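Long-range contacts in adenylation domain (Streptomyces sp., PDB 5N9W), which belongs to the ANL superfamily of AMP-binding enzymes and carries the C-terminal domain characteristic of that family: residues A[199-204]-A[251-256]; A[279-284]-A[303-308]; A[452-457]-A[464-469]; A[484-489]-A[500-505]. All coordinates share one frame; numbering follows the deposited sequence.

Interaction 1. Residues A[199-204]-A[251-256]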
# COMPACT_ATOMS: atom_id res chain seq x y z
N ALA A 199 9.94 -12.24 17.61
CA ALA A 199 10.86 -12.92 16.71
C ALA A 199 10.28 -14.23 16.21
O ALA A 199 10.69 -14.75 15.18
CB ALA A 199 12.19 -13.16 17.42
N ASP A 200 9.30 -14.75 16.93
CA ASP A 200 8.63 -15.97 16.52
C ASP A 200 7.71 -15.85 15.29
O ASP A 200 7.38 -16.87 14.68
CB ASP A 200 7.83 -16.52 17.69
CG ASP A 200 8.71 -17.02 18.83
OD1 ASP A 200 9.74 -17.66 18.53
OD2 ASP A 200 8.37 -16.74 20.00
N ASP A 201 7.30 -14.63 14.93
CA ASP A 201 6.34 -14.43 13.84
C ASP A 201 6.92 -14.81 12.49
O ASP A 201 8.15 -14.91 12.35
CB ASP A 201 5.84 -12.97 13.78
CG ASP A 201 4.82 -12.65 14.85
OD1 ASP A 201 3.76 -13.28 14.87
OD2 ASP A 201 5.08 -11.75 15.66
N ARG A 202 6.02 -15.05 11.54
CA ARG A 202 6.32 -15.27 10.13
C ARG A 202 5.51 -14.29 9.26
O ARG A 202 4.29 -14.46 9.11
CB ARG A 202 5.98 -16.68 9.70
CG ARG A 202 7.12 -17.65 9.67
CD ARG A 202 7.03 -18.59 10.85
NE ARG A 202 7.44 -19.95 10.51
CZ ARG A 202 7.05 -21.03 11.18
NH1 ARG A 202 6.25 -20.91 12.23
NH2 ARG A 202 7.45 -22.24 10.80
N TRP A 203 6.19 -13.30 8.69
CA TRP A 203 5.56 -12.33 7.81
C TRP A 203 5.59 -12.81 6.37
O TRP A 203 6.60 -13.32 5.91
CB TRP A 203 6.27 -10.97 7.92
CG TRP A 203 6.10 -10.29 9.24
CD1 TRP A 203 6.52 -10.74 10.46
CD2 TRP A 203 5.46 -9.03 9.48
NE1 TRP A 203 6.17 -9.85 11.44
CE2 TRP A 203 5.52 -8.79 10.87
CE3 TRP A 203 4.85 -8.09 8.66
CZ2 TRP A 203 4.99 -7.64 11.44
CZ3 TRP A 203 4.32 -6.95 9.23
CH2 TRP A 203 4.39 -6.74 10.61
N LEU A 204 4.49 -12.63 5.64
CA LEU A 204 4.50 -12.92 4.21
C LEU A 204 4.82 -11.66 3.40
O LEU A 204 4.27 -10.61 3.67
CB LEU A 204 3.15 -13.49 3.78
CG LEU A 204 3.08 -13.93 2.32
CD1 LEU A 204 4.10 -15.02 2.06
CD2 LEU A 204 1.68 -14.38 1.94
N ILE A 251 2.35 -18.85 8.21
CA ILE A 251 2.28 -17.39 8.28
C ILE A 251 1.48 -16.95 9.49
O ILE A 251 0.42 -17.47 9.74
CB ILE A 251 1.63 -16.80 7.01
CG1 ILE A 251 2.50 -17.06 5.79
CG2 ILE A 251 1.47 -15.30 7.17
CD1 ILE A 251 3.85 -16.45 5.89
N THR A 252 2.00 -16.00 10.24
CA THR A 252 1.32 -15.51 11.42
C THR A 252 0.84 -14.05 11.23
O THR A 252 -0.11 -13.61 11.88
CB THR A 252 2.24 -15.61 12.67
OG1 THR A 252 3.17 -14.52 12.70
CG2 THR A 252 3.01 -16.92 12.66
N VAL A 253 1.51 -13.32 10.35
CA VAL A 253 1.14 -11.93 10.06
C VAL A 253 0.89 -11.80 8.57
O VAL A 253 1.81 -11.81 7.77
CB VAL A 253 2.22 -10.94 10.48
CG1 VAL A 253 1.66 -9.54 10.49
CG2 VAL A 253 2.76 -11.28 11.90
N LEU A 254 -0.38 -11.71 8.20
CA LEU A 254 -0.78 -11.59 6.80
C LEU A 254 -1.25 -10.15 6.52
O LEU A 254 -2.07 -9.58 7.27
CB LEU A 254 -1.88 -12.60 6.46
CG LEU A 254 -2.49 -12.58 5.06
CD1 LEU A 254 -1.44 -12.73 3.99
CD2 LEU A 254 -3.55 -13.67 4.92
N ASN A 255 -0.70 -9.57 5.46
CA ASN A 255 -1.05 -8.23 5.01
C ASN A 255 -1.80 -8.29 3.66
O ASN A 255 -1.29 -8.83 2.68
CB ASN A 255 0.22 -7.37 4.89
CG ASN A 255 0.80 -7.00 6.24
OD1 ASN A 255 0.31 -6.11 6.93
ND2 ASN A 255 1.86 -7.70 6.63
N GLN A 256 -3.02 -7.76 3.62
CA GLN A 256 -3.84 -7.80 2.39
C GLN A 256 -4.49 -6.47 2.07
O GLN A 256 -4.73 -5.65 2.94
CB GLN A 256 -4.93 -8.87 2.51
CG GLN A 256 -4.44 -10.29 2.64
CD GLN A 256 -4.23 -10.96 1.30
OE1 GLN A 256 -5.11 -11.66 0.83
NE2 GLN A 256 -3.09 -10.73 0.67
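The hydroxyl OG1 of T252 is gripped by two groups of 199-204: it donates to D201 OD1 at 2.6 Å and accepts the backbone N-H of R202, whose N lies 3.1 Å from OG1. Strands 202-205 and 253-256 run nearly parallel here, their short axes 17° apart, in the alternating alpha/beta body of the AMP-binding enzyme. One backbone bridge, W203 with V253, joins the outermost strand 202-205 of a four-stranded sheet to the larger mixed sheet that holds 253-256. T252 reaches both partners because its OG1 sits between the backbone N and the carbonyl carbon (chi1 80°). The carboxylate oxygen D201 OD1, met by T252 on its anti side, also forms a salt bridge with R279, while S198 N bonds OD2, so both carboxylate oxygens are held. R202 O takes two backbone donors. T252 N, 3.0 Å from R202 O, meets a lone pair in the carbonyl plane, whereas V253 N, at 3.3 Å from the same oxygen, comes from above that plane. On one side of this join, I251 CD1 packs against L204 CB. On the other, V253 packs on one face of the W203 indole in a CH-pi contact: V253 CG1 is 3.7 Å from the centroid of the six-membered ring, almost on its normal, and CG2 reaches toward the pyrrole part. Helix 213-222 packs on the same cluster through W216, which meets W203 edge-to-face and hydrogen-bonds N255 OD1. The other end of that amide, N255 ND2, lies obliquely 3.6 Å from W203 CE3.

Interaction 2. Residues A[279-284]-A[303-308]. With ACT (acetate ion), chain C.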
# COMPACT_ATOMS: atom_id res chain seq x y z
N ARG A 279 -2.10 -14.96 13.04
CA ARG A 279 -2.40 -14.14 14.21
C ARG A 279 -3.08 -12.81 13.82
O ARG A 279 -4.11 -12.45 14.40
CB ARG A 279 -1.12 -13.90 15.02
CG ARG A 279 -0.60 -15.17 15.73
CD ARG A 279 0.66 -14.97 16.60
NE ARG A 279 0.46 -14.02 17.68
CZ ARG A 279 1.09 -12.85 17.75
NH1 ARG A 279 1.97 -12.50 16.81
NH2 ARG A 279 0.85 -12.01 18.76
N TYR A 280 -2.53 -12.13 12.82
CA TYR A 280 -3.06 -10.87 12.32
C TYR A 280 -3.27 -10.90 10.82
O TYR A 280 -2.35 -11.27 10.09
CB TYR A 280 -2.13 -9.71 12.63
CG TYR A 280 -1.89 -9.42 14.08
CD1 TYR A 280 -2.87 -8.84 14.86
CD2 TYR A 280 -0.66 -9.70 14.67
CE1 TYR A 280 -2.65 -8.56 16.18
CE2 TYR A 280 -0.43 -9.42 15.98
CZ TYR A 280 -1.44 -8.86 16.74
OH TYR A 280 -1.23 -8.55 18.06
N VAL A 281 -4.46 -10.50 10.37
CA VAL A 281 -4.62 -10.03 9.00
C VAL A 281 -4.74 -8.52 9.09
O VAL A 281 -5.53 -8.00 9.86
CB VAL A 281 -5.84 -10.62 8.31
CG1 VAL A 281 -5.73 -10.38 6.83
CG2 VAL A 281 -5.91 -12.09 8.57
N VAL A 282 -3.90 -7.82 8.33
CA VAL A 282 -3.87 -6.36 8.33
C VAL A 282 -4.27 -5.83 6.95
O VAL A 282 -3.84 -6.36 5.93
CB VAL A 282 -2.48 -5.84 8.75
CG1 VAL A 282 -2.34 -4.38 8.45
CG2 VAL A 282 -2.26 -6.09 10.22
N PHE A 283 -5.11 -4.81 6.93
CA PHE A 283 -5.76 -4.38 5.70
C PHE A 283 -5.23 -3.05 5.23
O PHE A 283 -5.30 -2.08 5.96
CB PHE A 283 -7.27 -4.29 5.90
CG PHE A 283 -7.94 -5.62 5.98
CD1 PHE A 283 -8.08 -6.40 4.86
CD2 PHE A 283 -8.43 -6.09 7.19
CE1 PHE A 283 -8.71 -7.63 4.92
CE2 PHE A 283 -9.05 -7.31 7.27
CZ PHE A 283 -9.20 -8.08 6.13
N GLY A 284 -4.66 -2.99 4.03
CA GLY A 284 -4.22 -1.72 3.48
C GLY A 284 -4.81 -1.53 2.10
O GLY A 284 -5.59 -2.34 1.66
N ASP A 303 -11.66 -13.37 16.68
CA ASP A 303 -10.73 -13.52 17.79
C ASP A 303 -9.40 -14.07 17.33
O ASP A 303 -8.36 -13.69 17.84
CB ASP A 303 -11.31 -14.41 18.87
CG ASP A 303 -11.87 -13.63 20.04
OD1 ASP A 303 -11.15 -12.75 20.56
OD2 ASP A 303 -13.03 -13.90 20.43
N ARG A 304 -9.43 -14.97 16.35
CA ARG A 304 -8.21 -15.49 15.79
C ARG A 304 -8.39 -15.93 14.35
O ARG A 304 -9.12 -16.87 14.06
CB ARG A 304 -7.69 -16.66 16.61
CG ARG A 304 -6.19 -16.86 16.46
CD ARG A 304 -5.79 -18.31 16.62
NE ARG A 304 -4.37 -18.52 16.32
CZ ARG A 304 -3.38 -18.08 17.08
NH1 ARG A 304 -3.67 -17.41 18.19
NH2 ARG A 304 -2.11 -18.30 16.76
N PRO A 305 -7.69 -15.25 13.43
CA PRO A 305 -6.79 -14.12 13.67
C PRO A 305 -7.50 -12.82 14.01
O PRO A 305 -8.71 -12.73 13.88
CB PRO A 305 -6.06 -13.98 12.33
CG PRO A 305 -7.02 -14.53 11.34
CD PRO A 305 -7.64 -15.68 12.02
N HIS A 306 -6.75 -11.83 14.47
CA HIS A 306 -7.28 -10.48 14.61
C HIS A 306 -7.36 -9.88 13.22
O HIS A 306 -6.42 -10.02 12.44
CB HIS A 306 -6.40 -9.60 15.49
CG HIS A 306 -6.55 -9.84 16.96
ND1 HIS A 306 -7.23 -10.91 17.48
CD2 HIS A 306 -6.09 -9.13 18.02
CE1 HIS A 306 -7.19 -10.86 18.80
NE2 HIS A 306 -6.50 -9.79 19.15
N LEU A 307 -8.49 -9.24 12.92
CA LEU A 307 -8.64 -8.46 11.69
C LEU A 307 -8.48 -6.99 12.02
O LEU A 307 -9.21 -6.45 12.84
CB LEU A 307 -9.99 -8.73 11.03
CG LEU A 307 -10.06 -9.81 9.95
CD1 LEU A 307 -9.08 -10.93 10.18
CD2 LEU A 307 -11.46 -10.37 9.88
N ILE A 308 -7.50 -6.37 11.39
CA ILE A 308 -7.15 -4.99 11.69
C ILE A 308 -7.12 -4.14 10.43
O ILE A 308 -6.39 -4.44 9.46
CB ILE A 308 -5.79 -4.91 12.39
CG1 ILE A 308 -5.93 -5.32 13.85
CG2 ILE A 308 -5.22 -3.50 12.31
CD1 ILE A 308 -5.34 -6.59 14.09
C ACT C . -3.22 -13.16 18.53
O ACT C . -4.23 -13.63 17.97
OXT ACT C . -2.19 -13.87 18.55
CH3 ACT C . -3.24 -11.79 19.14
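Y280 and H306 stand side by side, pointing the same way from neighbouring parallel strands of a beta-alpha-beta unit whose helix, 290-300, links strands 280-283 and 306-309. Their rings are steeply inclined, planes 78° apart. Y280 CG is anti to its own carbonyl carbon (chi1 -63°), which brings CD1 of Y280 to 3.7 Å from H306 CB and 3.4 Å from I308 CD1. The I308 chain is turned at CG1 to an unusual chi2 of 108°, and its CD1 thereby reaches the tyrosine ring obliquely. The far end of Y280 is held by S196, to whose N the OH is hydrogen-bonded. V281 and L307 occupy the other face, where V281 CG2 touches L307 CD1 and the ring of P305, a residue preceded by a cis peptide bond. Four backbone bonds keep the register, the shortest from H306 N to R279 O at 2.7 Å. At the strand starts, an acetate ion, probably from the crystallisation liquor, puts its methyl over one face of H306 and accepts a weak bond from R279 NE at OXT. R304 merely approaches it, its NE hydrogen-bonding P276 O; R279 NH1 makes its salt bridge with D201. At the other end, the F283 ring presents its edge, CE2, to L307 CG at 3.8 Å.

Interaction 3. Residues A[452-457]-A[464-469]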
# COMPACT_ATOMS: atom_id res chain seq x y z
N VAL A 452 -15.94 0.43 -10.92
CA VAL A 452 -15.48 1.81 -10.82
C VAL A 452 -16.32 2.71 -11.73
O VAL A 452 -16.53 2.41 -12.89
CB VAL A 452 -13.99 1.93 -11.16
CG1 VAL A 452 -13.73 1.44 -12.57
CG2 VAL A 452 -13.51 3.35 -10.98
N VAL A 453 -16.85 3.79 -11.18
CA VAL A 453 -17.63 4.71 -11.99
C VAL A 453 -16.90 6.04 -12.06
O VAL A 453 -16.19 6.43 -11.12
CB VAL A 453 -19.08 4.89 -11.45
CG1 VAL A 453 -19.62 3.58 -10.93
CG2 VAL A 453 -19.14 5.92 -10.37
N TRP A 454 -17.04 6.72 -13.20
CA TRP A 454 -16.42 8.03 -13.37
C TRP A 454 -17.16 8.90 -14.36
O TRP A 454 -17.99 8.42 -15.12
CB TRP A 454 -14.98 7.88 -13.80
CG TRP A 454 -14.79 7.45 -15.22
CD1 TRP A 454 -14.46 8.23 -16.27
CD2 TRP A 454 -14.88 6.10 -15.74
NE1 TRP A 454 -14.34 7.48 -17.41
CE2 TRP A 454 -14.60 6.17 -17.11
CE3 TRP A 454 -15.18 4.86 -15.18
CZ2 TRP A 454 -14.60 5.05 -17.94
CZ3 TRP A 454 -15.19 3.74 -16.00
CH2 TRP A 454 -14.90 3.84 -17.36
N VAL A 455 -16.84 10.19 -14.35
CA VAL A 455 -17.34 11.12 -15.35
C VAL A 455 -16.47 11.10 -16.58
O VAL A 455 -15.32 11.46 -16.51
CB VAL A 455 -17.37 12.54 -14.82
CG1 VAL A 455 -18.08 13.45 -15.82
CG2 VAL A 455 -18.06 12.55 -13.49
N HIS A 456 -17.02 10.68 -17.70
CA HIS A 456 -16.23 10.58 -18.91
C HIS A 456 -16.60 11.69 -19.92
O HIS A 456 -17.78 11.96 -20.13
CB HIS A 456 -16.44 9.19 -19.48
CG HIS A 456 -15.50 8.83 -20.58
ND1 HIS A 456 -15.89 8.80 -21.89
CD2 HIS A 456 -14.20 8.47 -20.56
CE1 HIS A 456 -14.87 8.45 -22.64
NE2 HIS A 456 -13.83 8.24 -21.86
N GLU A 457 -15.60 12.33 -20.53
CA GLU A 457 -15.85 13.37 -21.54
C GLU A 457 -15.98 12.75 -22.93
O GLU A 457 -14.99 12.41 -23.56
CB GLU A 457 -14.73 14.43 -21.56
CG GLU A 457 -14.41 15.11 -20.20
CD GLU A 457 -13.54 16.37 -20.33
OE1 GLU A 457 -12.74 16.47 -21.29
OE2 GLU A 457 -13.65 17.27 -19.47
N ARG A 464 -20.76 12.32 -19.12
CA ARG A 464 -21.71 11.39 -18.51
C ARG A 464 -21.00 10.35 -17.63
O ARG A 464 -19.82 10.05 -17.83
CB ARG A 464 -22.53 10.66 -19.58
CG ARG A 464 -23.46 11.52 -20.43
CD ARG A 464 -23.43 11.08 -21.89
NE ARG A 464 -23.66 9.65 -22.04
CZ ARG A 464 -23.21 8.91 -23.06
NH1 ARG A 464 -22.51 9.47 -24.03
NH2 ARG A 464 -23.47 7.61 -23.09
N LEU A 465 -21.74 9.81 -16.67
CA LEU A 465 -21.26 8.72 -15.83
C LEU A 465 -21.08 7.43 -16.61
O LEU A 465 -21.98 6.99 -17.31
CB LEU A 465 -22.24 8.47 -14.69
CG LEU A 465 -22.16 9.42 -13.51
CD1 LEU A 465 -23.03 8.89 -12.39
CD2 LEU A 465 -20.72 9.51 -13.08
N VAL A 466 -19.91 6.82 -16.46
CA VAL A 466 -19.69 5.48 -17.00
C VAL A 466 -19.28 4.54 -15.87
O VAL A 466 -18.75 4.97 -14.86
CB VAL A 466 -18.61 5.48 -18.11
CG1 VAL A 466 -18.63 4.17 -18.89
CG2 VAL A 466 -18.84 6.63 -19.05
N CYS A 467 -19.54 3.25 -16.05
CA CYS A 467 -19.15 2.26 -15.07
C CYS A 467 -18.41 1.12 -15.75
O CYS A 467 -18.84 0.62 -16.78
CB CYS A 467 -20.37 1.73 -14.33
SG CYS A 467 -20.11 0.28 -13.29
N ALA A 468 -17.27 0.73 -15.16
CA ALA A 468 -16.63 -0.53 -15.50
C ALA A 468 -16.76 -1.48 -14.31
O ALA A 468 -16.72 -1.06 -13.15
CB ALA A 468 -15.20 -0.32 -15.89
N TYR A 469 -16.93 -2.76 -14.59
CA TYR A 469 -17.17 -3.70 -13.51
C TYR A 469 -16.66 -5.10 -13.83
O TYR A 469 -16.51 -5.48 -14.99
CB TYR A 469 -18.66 -3.76 -13.17
CG TYR A 469 -19.48 -4.43 -14.24
CD1 TYR A 469 -19.85 -3.75 -15.40
CD2 TYR A 469 -19.89 -5.76 -14.10
CE1 TYR A 469 -20.60 -4.37 -16.38
CE2 TYR A 469 -20.64 -6.38 -15.08
CZ TYR A 469 -21.00 -5.68 -16.22
OH TYR A 469 -21.74 -6.29 -17.22
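W454 lays its indole alongside V466 across a twisted antiparallel hairpin, strands 448-457 and 462-471, in the small C-terminal domain of the enzyme. From CB, chi1 of 73° puts CG between the backbone N and the carbonyl carbon, the crowded position, and so folds the ring over the partner strand. Going outward, the ring fusion atom CD2 only skirts V466 O, but CE3 of W454 comes to 3.6 Å from that oxygen. CZ3 follows the backbone further, to 3.8 Å from A468 N, and also touches the A468 methyl. At the outer end, W454 CH2 meets V466 CG1 and W454 CZ2 meets V466 CB, each pair 4.0 Å apart. V466 CB thus lies over the face of the six-membered ring, 4.1 Å from its centroid and 11° off the normal, in a CH-pi contact. V466 continues the row with CG2, which touches H456 CB. Helix 518-528 covers this face, A522 resting against W454 and F525 against V466. On the opposite face V453 and L465 pack against helix 435-443 (L435, V438), while C467 meets Y502. Six backbone bonds in three hydrogen-bonded pairs hold the ladder, and the axes cross at 134°. At the V453-C467 pair the two CA atoms are just 4.2 Å apart, and V453 CG1 rests 3.9 Å from C467 CB.

Interaction 4. Residues A[484-489]-A[500-505]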
# COMPACT_ATOMS: atom_id res chain seq x y z
N ALA A 484 -29.44 -6.50 -17.16
CA ALA A 484 -29.85 -6.95 -15.82
C ALA A 484 -29.30 -6.03 -14.75
O ALA A 484 -29.99 -5.67 -13.81
CB ALA A 484 -29.39 -8.38 -15.57
N LEU A 485 -28.06 -5.64 -14.92
CA LEU A 485 -27.44 -4.72 -13.98
C LEU A 485 -28.13 -3.35 -14.00
O LEU A 485 -28.44 -2.78 -12.95
CB LEU A 485 -25.95 -4.61 -14.30
CG LEU A 485 -25.04 -3.64 -13.57
CD1 LEU A 485 -25.16 -3.78 -12.06
CD2 LEU A 485 -23.64 -3.92 -14.03
N ARG A 486 -28.41 -2.85 -15.20
CA ARG A 486 -29.18 -1.62 -15.39
C ARG A 486 -30.52 -1.69 -14.68
O ARG A 486 -30.91 -0.78 -13.98
CB ARG A 486 -29.40 -1.33 -16.88
CG ARG A 486 -29.12 0.11 -17.26
CD ARG A 486 -29.36 0.39 -18.74
NE ARG A 486 -28.14 0.88 -19.37
CZ ARG A 486 -27.65 2.10 -19.17
NH1 ARG A 486 -28.26 2.96 -18.37
NH2 ARG A 486 -26.55 2.46 -19.79
N ALA A 487 -31.22 -2.80 -14.87
CA ALA A 487 -32.48 -2.99 -14.19
C ALA A 487 -32.35 -2.89 -12.67
O ALA A 487 -33.12 -2.18 -12.03
CB ALA A 487 -33.08 -4.33 -14.58
N HIS A 488 -31.37 -3.59 -12.09
CA HIS A 488 -31.11 -3.52 -10.65
C HIS A 488 -30.76 -2.12 -10.14
O HIS A 488 -31.24 -1.71 -9.10
CB HIS A 488 -29.99 -4.49 -10.27
CG HIS A 488 -29.43 -4.27 -8.90
ND1 HIS A 488 -30.14 -4.54 -7.75
CD2 HIS A 488 -28.22 -3.81 -8.49
CE1 HIS A 488 -29.39 -4.26 -6.69
NE2 HIS A 488 -28.22 -3.81 -7.12
N VAL A 489 -29.92 -1.38 -10.86
CA VAL A 489 -29.46 -0.08 -10.35
C VAL A 489 -30.55 1.01 -10.33
O VAL A 489 -30.54 1.90 -9.47
CB VAL A 489 -28.25 0.40 -11.16
CG1 VAL A 489 -27.83 1.80 -10.76
CG2 VAL A 489 -27.10 -0.55 -10.97
N SER A 500 -24.55 6.05 -17.37
CA SER A 500 -25.14 6.12 -18.69
C SER A 500 -24.67 4.96 -19.54
O SER A 500 -25.34 4.57 -20.49
CB SER A 500 -24.79 7.45 -19.37
OG SER A 500 -23.39 7.55 -19.61
N GLN A 501 -23.52 4.39 -19.19
CA GLN A 501 -22.94 3.28 -19.94
C GLN A 501 -22.19 2.31 -19.03
O GLN A 501 -21.54 2.73 -18.07
CB GLN A 501 -21.99 3.82 -20.99
CG GLN A 501 -21.64 2.86 -22.09
CD GLN A 501 -21.36 3.60 -23.36
OE1 GLN A 501 -21.78 4.75 -23.52
NE2 GLN A 501 -20.64 2.97 -24.27
N TYR A 502 -22.27 1.02 -19.37
CA TYR A 502 -21.60 -0.05 -18.61
C TYR A 502 -20.59 -0.82 -19.44
O TYR A 502 -20.90 -1.30 -20.52
CB TYR A 502 -22.62 -1.04 -18.05
CG TYR A 502 -23.46 -0.52 -16.93
CD1 TYR A 502 -24.67 0.11 -17.18
CD2 TYR A 502 -23.06 -0.68 -15.60
CE1 TYR A 502 -25.45 0.58 -16.16
CE2 TYR A 502 -23.84 -0.21 -14.57
CZ TYR A 502 -25.03 0.42 -14.87
OH TYR A 502 -25.84 0.91 -13.87
N LEU A 503 -19.38 -0.95 -18.90
CA LEU A 503 -18.33 -1.72 -19.56
C LEU A 503 -17.92 -2.95 -18.73
O LEU A 503 -17.41 -2.82 -17.62
CB LEU A 503 -17.10 -0.85 -19.83
CG LEU A 503 -15.88 -1.58 -20.37
CD1 LEU A 503 -16.11 -2.04 -21.80
CD2 LEU A 503 -14.64 -0.71 -20.26
N ALA A 504 -18.13 -4.13 -19.29
CA ALA A 504 -17.75 -5.37 -18.64
C ALA A 504 -16.28 -5.68 -18.87
O ALA A 504 -15.85 -5.83 -20.01
CB ALA A 504 -18.60 -6.51 -19.15
N LEU A 505 -15.52 -5.78 -17.78
CA LEU A 505 -14.09 -6.11 -17.86
C LEU A 505 -13.74 -7.38 -17.07
O LEU A 505 -14.29 -7.63 -16.00
CB LEU A 505 -13.23 -4.94 -17.35
CG LEU A 505 -13.13 -3.71 -18.24
CD1 LEU A 505 -12.16 -2.71 -17.67
CD2 LEU A 505 -12.72 -4.11 -19.65
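With CG anti to its carbonyl carbon (chi1 -72°), Y502 extends its ring toward helix 482-492, while L485 swings CG anti to the backbone N (chi1 175°) to meet it. L485 CD2 lies 3.6 Å from Y502 CD2, and CG of the leucine touches the neighbouring CE2, so both atoms follow one side of the phenol. R486 takes the other side: its CG comes within 3.9 Å of Y502 CE1, and a bend at chi3 carries the guanidinium onward. The guanidinium face is set over Y502 CE1, its plane nearly perpendicular to the ring. NH2 then turns to the backbone of the strand, where R486 NH2 is 2.5 Å from S500 O; the bond is bent, the donor stands well above the carbonyl plane, and so short a length is doubtful. NH1 of the arginine bonds weakly to P499 O. V489 approaches the phenol end-on, with CG2 3.5 Å from Y502 OH. Y502 also rests on C467 of the adjoining strand, whereas Q501 and L503 face helix 518-528. Y502 thus projects from an edge strand of the three-stranded sheet to fill the contact with helix 482-492, the helix-on-sheet packing of the alpha/beta C-terminal domain of AMP-binding enzymes.

The four contacts close in series along the chain, none nested in or crossing another. Interaction 1 closes a 46-residue loop that includes strand 227-230 and helices 213-222 and 239-248. After helix 258-271, interaction 2 closes a shorter loop over helix 290-300; it adjoins interaction 1 because strands 253-256 and 280-283 are neighbours in one sheet, with T252 O and L254 O facing R279 N and V282 N. Interaction 3 closes a tight hairpin in the C-terminal domain, its centre about 33 Å from that of interaction 2. Interaction 4 then brings helix 482-492 back to strand 501-504, which pairs with 462-471, so interactions 3 and 4 share one three-stranded sheet.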